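Long-range contact in ABC transporter, solute-binding protein (Staphylococcus aureus, PDB 6LKK), which binds glucose 6-phosphate as an extracellular solute-binding protein and is linked to signal transmission by a two-component system: residues A[48-60]-A[216-230]. Sequence-based numbering, arbitrary orientation.
Sequences FSERGDVFMGGVL and DGIALVKNAHPHPKR. With G6P (6-O-phosphono-alpha-D-glucopyranose), chain B.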
ATOM      1  N   PHE A  48      18.986  18.218  -4.409  1.00 39.01           N
ATOM      2  CA  PHE A  48      18.055  18.466  -5.504  1.00 37.96           C
ATOM      3  C   PHE A  48      18.569  17.933  -6.842  1.00 40.89           C
ATOM      4  O   PHE A  48      17.769  17.524  -7.694  1.00 41.17           O
ATOM      5  CB  PHE A  48      17.792  19.972  -5.547  1.00 38.62           C
ATOM      6  CG  PHE A  48      16.943  20.429  -6.684  1.00 39.08           C
ATOM      7  CD1 PHE A  48      15.564  20.318  -6.630  1.00 40.60           C
ATOM      8  CD2 PHE A  48      17.525  21.034  -7.783  1.00 40.25           C
ATOM      9  CE1 PHE A  48      14.788  20.770  -7.676  1.00 43.18           C
ATOM     10  CE2 PHE A  48      16.753  21.492  -8.821  1.00 45.70           C
ATOM     11  CZ  PHE A  48      15.384  21.358  -8.774  1.00 43.86           C
ATOM     12  N   SER A  49      19.890  17.901  -7.041  1.00 40.17           N
ATOM     13  CA  SER A  49      20.468  17.433  -8.298  1.00 37.26           C
ATOM     14  C   SER A  49      20.648  15.919  -8.363  1.00 40.36           C
ATOM     15  O   SER A  49      20.899  15.392  -9.453  1.00 44.90           O
ATOM     16  CB  SER A  49      21.822  18.107  -8.533  1.00 42.43           C
ATOM     17  OG  SER A  49      22.753  17.741  -7.529  1.00 46.61           O
ATOM     18  N   GLU A  50      20.539  15.211  -7.239  1.00 37.32           N
ATOM     19  CA  GLU A  50      20.721  13.766  -7.207  1.00 36.15           C
ATOM     20  C   GLU A  50      19.409  12.994  -7.249  1.00 36.65           C
ATOM     21  O   GLU A  50      19.433  11.777  -7.457  1.00 35.10           O
ATOM     22  CB  GLU A  50      21.489  13.363  -5.942  1.00 39.94           C
ATOM     23  CG  GLU A  50      22.949  13.785  -5.931  1.00 45.27           C
ATOM     24  CD  GLU A  50      23.508  13.899  -4.525  1.00 50.62           C
ATOM     25  OE1 GLU A  50      22.925  13.285  -3.602  1.00 55.44           O
ATOM     26  OE2 GLU A  50      24.521  14.609  -4.340  1.00 56.75           O
ATOM     27  N   ARG A  51      18.277  13.668  -7.070  1.00 32.63           N
ATOM     28  CA  ARG A  51      17.010  12.985  -6.861  1.00 32.37           C
ATOM     29  C   ARG A  51      16.604  12.159  -8.075  1.00 33.42           C
ATOM     30  O   ARG A  51      17.006  12.422  -9.212  1.00 31.96           O
ATOM     31  CB  ARG A  51      15.908  13.993  -6.554  1.00 26.43           C
ATOM     32  CG  ARG A  51      15.996  14.607  -5.181  1.00 28.34           C
ATOM     33  CD  ARG A  51      14.889  15.615  -4.984  1.00 32.11           C
ATOM     34  NE  ARG A  51      14.909  16.196  -3.649  1.00 31.59           N
ATOM     35  CZ  ARG A  51      14.045  17.108  -3.221  1.00 32.97           C
ATOM     36  NH1 ARG A  51      13.084  17.547  -4.024  1.00 40.23           N
ATOM     37  NH2 ARG A  51      14.141  17.581  -1.988  1.00 34.26           N
ATOM     38  N   GLY A  52      15.782  11.148  -7.810  1.00 30.97           N
ATOM     39  CA  GLY A  52      15.124  10.401  -8.855  1.00 25.20           C
ATOM     40  C   GLY A  52      13.956  11.179  -9.430  1.00 22.66           C
ATOM     41  O   GLY A  52      13.739  12.355  -9.136  1.00 23.76           O
ATOM     42  N   ASP A  53      13.175  10.486 -10.251  1.00 24.60           N
ATOM     43  CA  ASP A  53      12.209  11.141 -11.120  1.00 22.66           C
ATOM     44  C   ASP A  53      10.758  10.816 -10.816  1.00 22.16           C
ATOM     45  O   ASP A  53       9.899  11.670 -11.043  1.00 20.44           O
ATOM     46  CB  ASP A  53      12.501  10.775 -12.581  1.00 20.48           C
ATOM     47  CG  ASP A  53      13.738  11.469 -13.113  1.00 28.28           C
ATOM     48  OD1 ASP A  53      13.662  12.686 -13.380  1.00 33.61           O
ATOM     49  OD2 ASP A  53      14.787  10.805 -13.238  1.00 34.93           O
ATOM     50  N   VAL A  54      10.453   9.619 -10.320  1.00 21.57           N
ATOM     51  CA  VAL A  54       9.074   9.193 -10.114  1.00 20.22           C
ATOM     52  C   VAL A  54       8.969   8.482  -8.774  1.00 19.00           C
ATOM     53  O   VAL A  54       9.867   7.730  -8.382  1.00 20.46           O
ATOM     54  CB  VAL A  54       8.587   8.277 -11.258  1.00 20.70           C
ATOM     55  CG1 VAL A  54       7.185   7.748 -10.974  1.00 21.49           C
ATOM     56  CG2 VAL A  54       8.604   9.027 -12.581  1.00 22.15           C
ATOM     57  N   PHE A  55       7.868   8.730  -8.071  1.00 18.11           N
ATOM     58  CA  PHE A  55       7.519   8.017  -6.849  1.00 18.24           C
ATOM     59  C   PHE A  55       6.232   7.256  -7.126  1.00 18.14           C
ATOM     60  O   PHE A  55       5.238   7.855  -7.544  1.00 18.14           O
ATOM     61  CB  PHE A  55       7.333   8.992  -5.683  1.00 21.32           C
ATOM     62  CG  PHE A  55       7.439   8.353  -4.327  1.00 22.34           C
ATOM     63  CD1 PHE A  55       6.519   7.405  -3.912  1.00 19.53           C
ATOM     64  CD2 PHE A  55       8.448   8.724  -3.456  1.00 21.31           C
ATOM     65  CE1 PHE A  55       6.617   6.826  -2.660  1.00 21.22           C
ATOM     66  CE2 PHE A  55       8.548   8.151  -2.205  1.00 21.83           C
ATOM     67  CZ  PHE A  55       7.631   7.202  -1.806  1.00 20.28           C
ATOM     68  N   MET A  56       6.248   5.940  -6.914  1.00 19.83           N
ATOM     69  CA  MET A  56       5.063   5.123  -7.153  1.00 18.34           C
ATOM     70  C   MET A  56       4.831   4.198  -5.969  1.00 20.00           C
ATOM     71  O   MET A  56       5.762   3.545  -5.486  1.00 18.14           O
ATOM     72  CB  MET A  56       5.183   4.315  -8.452  1.00 20.07           C
ATOM     73  CG  MET A  56       6.202   3.190  -8.429  1.00 23.06           C
ATOM     74  SD  MET A  56       6.319   2.354 -10.029  1.00 23.16           S
ATOM     75  CE  MET A  56       4.766   1.462 -10.094  1.00 24.77           C
ATOM     76  N   GLY A  57       3.589   4.146  -5.508  1.00 17.77           N
ATOM     77  CA  GLY A  57       3.225   3.353  -4.356  1.00 17.95           C
ATOM     78  C   GLY A  57       3.025   4.211  -3.118  1.00 17.34           C
ATOM     79  O   GLY A  57       3.495   5.348  -3.021  1.00 20.95           O
ATOM     80  N   GLY A  58       2.310   3.649  -2.155  1.00 18.65           N
ATOM     81  CA  GLY A  58       1.910   4.390  -0.983  1.00 20.46           C
ATOM     82  C   GLY A  58       0.696   5.263  -1.254  1.00 16.52           C
ATOM     83  O   GLY A  58       0.332   5.550  -2.394  1.00 18.45           O
ATOM     84  N   VAL A  59       0.056   5.687  -0.167  1.00 19.59           N
ATOM     85  CA  VAL A  59      -1.125   6.537  -0.255  1.00 20.79           C
ATOM     86  C   VAL A  59      -0.656   7.980  -0.375  1.00 20.07           C
ATOM     87  O   VAL A  59      -0.844   8.796   0.534  1.00 20.60           O
ATOM     88  CB  VAL A  59      -2.063   6.323   0.950  1.00 21.03           C
ATOM     89  CG1 VAL A  59      -2.696   4.944   0.866  1.00 20.20           C
ATOM     90  CG2 VAL A  59      -1.324   6.478   2.277  1.00 29.45           C
ATOM     91  N   LEU A  60      -0.050   8.301  -1.519  1.00 18.12           N
ATOM     92  CA  LEU A  60       0.634   9.578  -1.681  1.00 18.61           C
ATOM     93  C   LEU A  60      -0.321  10.758  -1.589  1.00 22.10           C
ATOM     94  O   LEU A  60       0.061  11.821  -1.088  1.00 24.09           O
ATOM     95  CB  LEU A  60       1.373   9.601  -3.018  1.00 19.56           C
ATOM     96  CG  LEU A  60       2.446   8.531  -3.218  1.00 19.97           C
ATOM     97  CD1 LEU A  60       3.121   8.716  -4.564  1.00 20.49           C
ATOM     98  CD2 LEU A  60       3.473   8.563  -2.099  1.00 23.75           C
ATOM     99  N   ASP A 216      -3.297   3.775  -3.972  1.00 16.61           N
ATOM    100  CA  ASP A 216      -1.890   4.006  -4.265  1.00 16.54           C
ATOM    101  C   ASP A 216      -1.751   5.038  -5.379  1.00 17.47           C
ATOM    102  O   ASP A 216      -2.582   5.114  -6.286  1.00 18.70           O
ATOM    103  CB  ASP A 216      -1.206   2.700  -4.669  1.00 17.62           C
ATOM    104  CG  ASP A 216      -1.156   1.684  -3.539  1.00 18.09           C
ATOM    105  OD1 ASP A 216      -1.584   2.004  -2.408  1.00 20.15           O
ATOM    106  OD2 ASP A 216      -0.679   0.555  -3.786  1.00 18.82           O
ATOM    107  N   GLY A 217      -0.685   5.842  -5.307  1.00 17.02           N
ATOM    108  CA  GLY A 217      -0.515   6.959  -6.211  1.00 17.23           C
ATOM    109  C   GLY A 217       0.847   6.970  -6.880  1.00 18.28           C
ATOM    110  O   GLY A 217       1.755   6.206  -6.529  1.00 16.08           O
ATOM    111  N   ILE A 218       0.968   7.858  -7.871  1.00 19.19           N
ATOM    112  CA  ILE A 218       2.207   8.111  -8.597  1.00 17.50           C
ATOM    113  C   ILE A 218       2.417   9.615  -8.667  1.00 16.21           C
ATOM    114  O   ILE A 218       1.474  10.369  -8.933  1.00 19.10           O
ATOM    115  CB  ILE A 218       2.178   7.519 -10.022  1.00 18.33           C
ATOM    116  CG1 ILE A 218       2.078   5.999  -9.975  1.00 20.24           C
ATOM    117  CG2 ILE A 218       3.428   7.925 -10.797  1.00 21.50           C
ATOM    118  CD1 ILE A 218       1.705   5.385 -11.306  1.00 23.61           C
ATOM    119  N   ALA A 219       3.659  10.050  -8.460  1.00 18.17           N
ATOM    120  CA  ALA A 219       3.988  11.468  -8.455  1.00 19.22           C
ATOM    121  C   ALA A 219       5.331  11.697  -9.135  1.00 18.76           C
ATOM    122  O   ALA A 219       6.223  10.843  -9.094  1.00 19.82           O
ATOM    123  CB  ALA A 219       4.032  12.031  -7.030  1.00 22.20           C
ATOM    124  N   LEU A 220       5.461  12.864  -9.765  1.00 17.65           N
ATOM    125  CA  LEU A 220       6.723  13.312 -10.338  1.00 17.70           C
ATOM    126  C   LEU A 220       7.527  14.057  -9.278  1.00 18.58           C
ATOM    127  O   LEU A 220       7.003  14.951  -8.606  1.00 21.52           O
ATOM    128  CB  LEU A 220       6.477  14.218 -11.549  1.00 19.28           C
ATOM    129  CG  LEU A 220       5.733  13.622 -12.748  1.00 20.30           C
ATOM    130  CD1 LEU A 220       5.694  14.627 -13.889  1.00 20.10           C
ATOM    131  CD2 LEU A 220       6.374  12.324 -13.213  1.00 21.91           C
ATOM    132  N   VAL A 221       8.796  13.688  -9.138  1.00 19.73           N
ATOM    133  CA  VAL A 221       9.676  14.257  -8.124  1.00 19.66           C
ATOM    134  C   VAL A 221      10.336  15.510  -8.677  1.00 23.07           C
ATOM    135  O   VAL A 221      10.829  15.524  -9.812  1.00 24.16           O
ATOM    136  CB  VAL A 221      10.729  13.225  -7.684  1.00 21.20           C
ATOM    137  CG1 VAL A 221      11.716  13.839  -6.695  1.00 24.78           C
ATOM    138  CG2 VAL A 221      10.054  12.009  -7.073  1.00 23.40           C
ATOM    139  N   LYS A 222      10.365  16.566  -7.867  1.00 22.89           N
ATOM    140  CA  LYS A 222      11.012  17.808  -8.270  1.00 26.23           C
ATOM    141  C   LYS A 222      12.523  17.638  -8.178  1.00 27.28           C
ATOM    142  O   LYS A 222      13.057  17.352  -7.100  1.00 30.68           O
ATOM    143  CB  LYS A 222      10.544  18.968  -7.395  1.00 28.49           C
ATOM    144  CG  LYS A 222      11.053  20.319  -7.874  1.00 29.88           C
ATOM    145  CD  LYS A 222      10.626  21.454  -6.957  1.00 46.08           C
ATOM    146  CE  LYS A 222       9.153  21.790  -7.128  1.00 49.00           C
ATOM    147  NZ  LYS A 222       8.685  22.770  -6.111  1.00 47.16           N
ATOM    148  N   ASN A 223      13.210  17.807  -9.305  1.00 26.79           N
ATOM    149  CA  ASN A 223      14.655  17.647  -9.353  1.00 26.70           C
ATOM    150  C   ASN A 223      15.217  18.625 -10.377  1.00 30.99           C
ATOM    151  O   ASN A 223      14.478  19.343 -11.056  1.00 31.73           O
ATOM    152  CB  ASN A 223      15.040  16.200  -9.676  1.00 29.39           C
ATOM    153  CG  ASN A 223      14.439  15.709 -10.979  1.00 29.08           C
ATOM    154  OD1 ASN A 223      14.045  16.500 -11.833  1.00 29.18           O
ATOM    155  ND2 ASN A 223      14.368  14.392 -11.135  1.00 28.14           N
ATOM    156  N   ALA A 224      16.546  18.648 -10.484  1.00 33.93           N
ATOM    157  CA  ALA A 224      17.205  19.639 -11.329  1.00 36.41           C
ATOM    158  C   ALA A 224      17.064  19.297 -12.804  1.00 36.58           C
ATOM    159  O   ALA A 224      16.785  20.179 -13.625  1.00 40.04           O
ATOM    160  CB  ALA A 224      18.683  19.753 -10.949  1.00 38.28           C
ATOM    161  N   HIS A 225      17.250  18.032 -13.159  1.00 34.15           N
ATOM    162  CA  HIS A 225      17.291  17.599 -14.552  1.00 34.92           C
ATOM    163  C   HIS A 225      16.345  16.417 -14.704  1.00 30.98           C
ATOM    164  O   HIS A 225      16.779  15.259 -14.762  1.00 31.19           O
ATOM    165  CB  HIS A 225      18.720  17.252 -14.966  1.00 38.42           C
ATOM    166  CG  HIS A 225      19.718  18.302 -14.590  1.00 49.13           C
ATOM    167  ND1 HIS A 225      19.695  19.573 -15.123  1.00 49.36           N
ATOM    168  CD2 HIS A 225      20.755  18.277 -13.719  1.00 49.61           C
ATOM    169  CE1 HIS A 225      20.680  20.284 -14.603  1.00 56.39           C
ATOM    170  NE2 HIS A 225      21.338  19.521 -13.750  1.00 57.71           N
ATOM    171  N   PRO A 226      15.040  16.674 -14.771  1.00 27.61           N
ATOM    172  CA  PRO A 226      14.080  15.568 -14.863  1.00 25.60           C
ATOM    173  C   PRO A 226      14.290  14.753 -16.129  1.00 28.15           C
ATOM    174  O   PRO A 226      14.538  15.294 -17.210  1.00 27.84           O
ATOM    175  CB  PRO A 226      12.719  16.275 -14.860  1.00 31.37           C
ATOM    176  CG  PRO A 226      13.006  17.683 -15.267  1.00 33.18           C
ATOM    177  CD  PRO A 226      14.368  17.986 -14.739  1.00 29.56           C
ATOM    178  N   HIS A 227      14.200  13.440 -15.982  1.00 25.92           N
ATOM    179  CA  HIS A 227      14.301  12.552 -17.128  1.00 24.33           C
ATOM    180  C   HIS A 227      13.113  12.804 -18.048  1.00 21.21           C
ATOM    181  O   HIS A 227      11.964  12.707 -17.597  1.00 21.70           O
ATOM    182  CB  HIS A 227      14.331  11.098 -16.674  1.00 23.22           C
ATOM    183  CG  HIS A 227      14.803  10.150 -17.731  1.00 26.47           C
ATOM    184  ND1 HIS A 227      14.135   9.969 -18.923  1.00 24.23           N
ATOM    185  CD2 HIS A 227      15.882   9.335 -17.777  1.00 27.61           C
ATOM    186  CE1 HIS A 227      14.783   9.083 -19.658  1.00 29.12           C
ATOM    187  NE2 HIS A 227      15.845   8.681 -18.985  1.00 29.49           N
ATOM    188  N   PRO A 228      13.326  13.139 -19.326  1.00 24.21           N
ATOM    189  CA  PRO A 228      12.190  13.531 -20.178  1.00 22.05           C
ATOM    190  C   PRO A 228      11.192  12.414 -20.448  1.00 21.28           C
ATOM    191  O   PRO A 228      10.091  12.705 -20.933  1.00 22.06           O
ATOM    192  CB  PRO A 228      12.867  13.999 -21.475  1.00 25.92           C
ATOM    193  CG  PRO A 228      14.206  13.361 -21.476  1.00 24.46           C
ATOM    194  CD  PRO A 228      14.611  13.219 -20.042  1.00 23.47           C
ATOM    195  N   LYS A 229      11.521  11.161 -20.151  1.00 20.07           N
ATOM    196  CA  LYS A 229      10.611  10.047 -20.382  1.00 19.48           C
ATOM    197  C   LYS A 229       9.748   9.720 -19.168  1.00 16.71           C
ATOM    198  O   LYS A 229       9.000   8.737 -19.206  1.00 20.01           O
ATOM    199  CB  LYS A 229      11.400   8.803 -20.798  1.00 23.17           C
ATOM    200  CG  LYS A 229      11.849   8.826 -22.247  1.00 31.54           C
ATOM    201  CD  LYS A 229      10.701   8.436 -23.162  1.00 35.83           C
ATOM    202  CE  LYS A 229      10.893   8.952 -24.578  1.00 42.32           C
ATOM    203  NZ  LYS A 229       9.600   8.947 -25.317  1.00 44.73           N
ATOM    204  N   ARG A 230       9.816  10.519 -18.102  1.00 19.68           N
ATOM    205  CA  ARG A 230       9.093  10.151 -16.889  1.00 17.94           C
ATOM    206  C   ARG A 230       7.589  10.318 -17.052  1.00 18.07           C
ATOM    207  O   ARG A 230       6.821   9.561 -16.451  1.00 18.52           O
ATOM    208  CB  ARG A 230       9.596  10.959 -15.693  1.00 18.05           C
ATOM    209  CG  ARG A 230       9.331  12.453 -15.730  1.00 19.46           C
ATOM    210  CD  ARG A 230       9.912  13.080 -14.475  1.00 20.06           C
ATOM    211  NE  ARG A 230       9.605  14.499 -14.328  1.00 20.13           N
ATOM    212  CZ  ARG A 230       9.958  15.223 -13.271  1.00 22.40           C
ATOM    213  NH1 ARG A 230      10.627  14.661 -12.271  1.00 27.06           N
ATOM    214  NH2 ARG A 230       9.646  16.508 -13.208  1.00 23.57           N
TER
HETATM  215  C1  G6P B 401       0.856  -0.024   1.441  1.00 34.23           C
HETATM  216  C2  G6P B 401       0.528   0.440   0.000  1.00 19.60           C
HETATM  217  C3  G6P B 401       1.485  -0.026  -1.033  1.00 16.31           C
HETATM  218  C4  G6P B 401       2.854  -0.048  -0.516  1.00 21.05           C
HETATM  219  C5  G6P B 401       2.963  -1.123   0.560  1.00 17.44           C
HETATM  220  C6  G6P B 401       4.307  -1.074   1.215  1.00 18.51           C
HETATM  221  O1  G6P B 401      -0.268  -0.615   2.021  1.00 20.78           O
HETATM  222  O2  G6P B 401      -0.790  -0.000  -0.369  1.00 20.56           O
HETATM  223  O3  G6P B 401       1.421   0.910  -2.195  1.00 18.79           O
HETATM  224  O4  G6P B 401       3.788  -0.367  -1.577  1.00 19.42           O
HETATM  225  O5  G6P B 401       1.953  -0.976   1.626  1.00 20.33           O
HETATM  226  O6  G6P B 401       4.495   0.209   1.768  1.00 16.32           O
HETATM  227  P   G6P B 401       4.995   0.362   3.375  1.00 16.74           P
HETATM  228  O1P G6P B 401       5.233   1.837   3.648  1.00 19.19           O
HETATM  229  O2P G6P B 401       6.299  -0.430   3.598  1.00 17.54           O
HETATM  230  O3P G6P B 401       3.930  -0.149   4.275  1.00 16.90           O
HETATM  231  O   HOH W   1      18.300  16.001 -11.345  1.00 37.40           O
HETATM  232  O   HOH W   2      16.789  12.678 -13.664  1.00 31.69           O
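Strands 54-56 and 213-221 pair antiparallel in the sheet of one lobe of this periplasmic-binding-protein fold, with the sugar-phosphate site at one end of the pairing and a cluster of buried polar bonds around Asp53 at the other. Phe55 and Ala219 form the hydrogen-bonded pair, exchanging two backbone hydrogen bonds, Phe55 N to Ala219 O and Ala219 N to Phe55 O, each 2.9 Å. Val54, Met56, Ile218 and Leu220 share one face of the sheet; there the two methyls of Val54 reach two different residues of the partner strand, CG1 against Ile218 CG2 (3.8 Å) and CG2 toward Leu220 CD2. On the other face Phe55, its CG anti to the backbone N (chi1 -160°), leads its ring away from strand 213-221 toward Leu39, Leu40 and Leu43 of helix 36-45.

Toward the ligand, Gly57 and Gly58 have positive phi angles that suit glycine; both stay bonded to Gly217, Gly57 through its N and Gly58 through its O, while Gly58 N donates to G6P O3 at 2.9 Å. Asp216 takes the neighbouring hydroxyls: OD1 accepts from G6P O2 and OD2 from G6P O3 (2.7 Å), while Tyr9 also bonds OD2. Each segment thus supplies one partner of O3, a donor from Gly58 and an acceptor from Asp216.

Beyond the strands, Arg51 extends to Lys222 O through NH1 and reaches Asp69 with NH2. Arg230 lays its guanidinium between Leu220 CB and Pro226 CB on opposite faces, and its NH1 bonds Val221 O at 2.6 Å. Asn223 suits its place because one amide nitrogen serves both Gly52 O and the buried Asp53. Its amide stands nearly perpendicular to that carboxylate (81°), and Asp53 OD1 is gripped from opposite faces, by Asn223 ND2 at 2.9 Å and by His227 N at 2.8 Å.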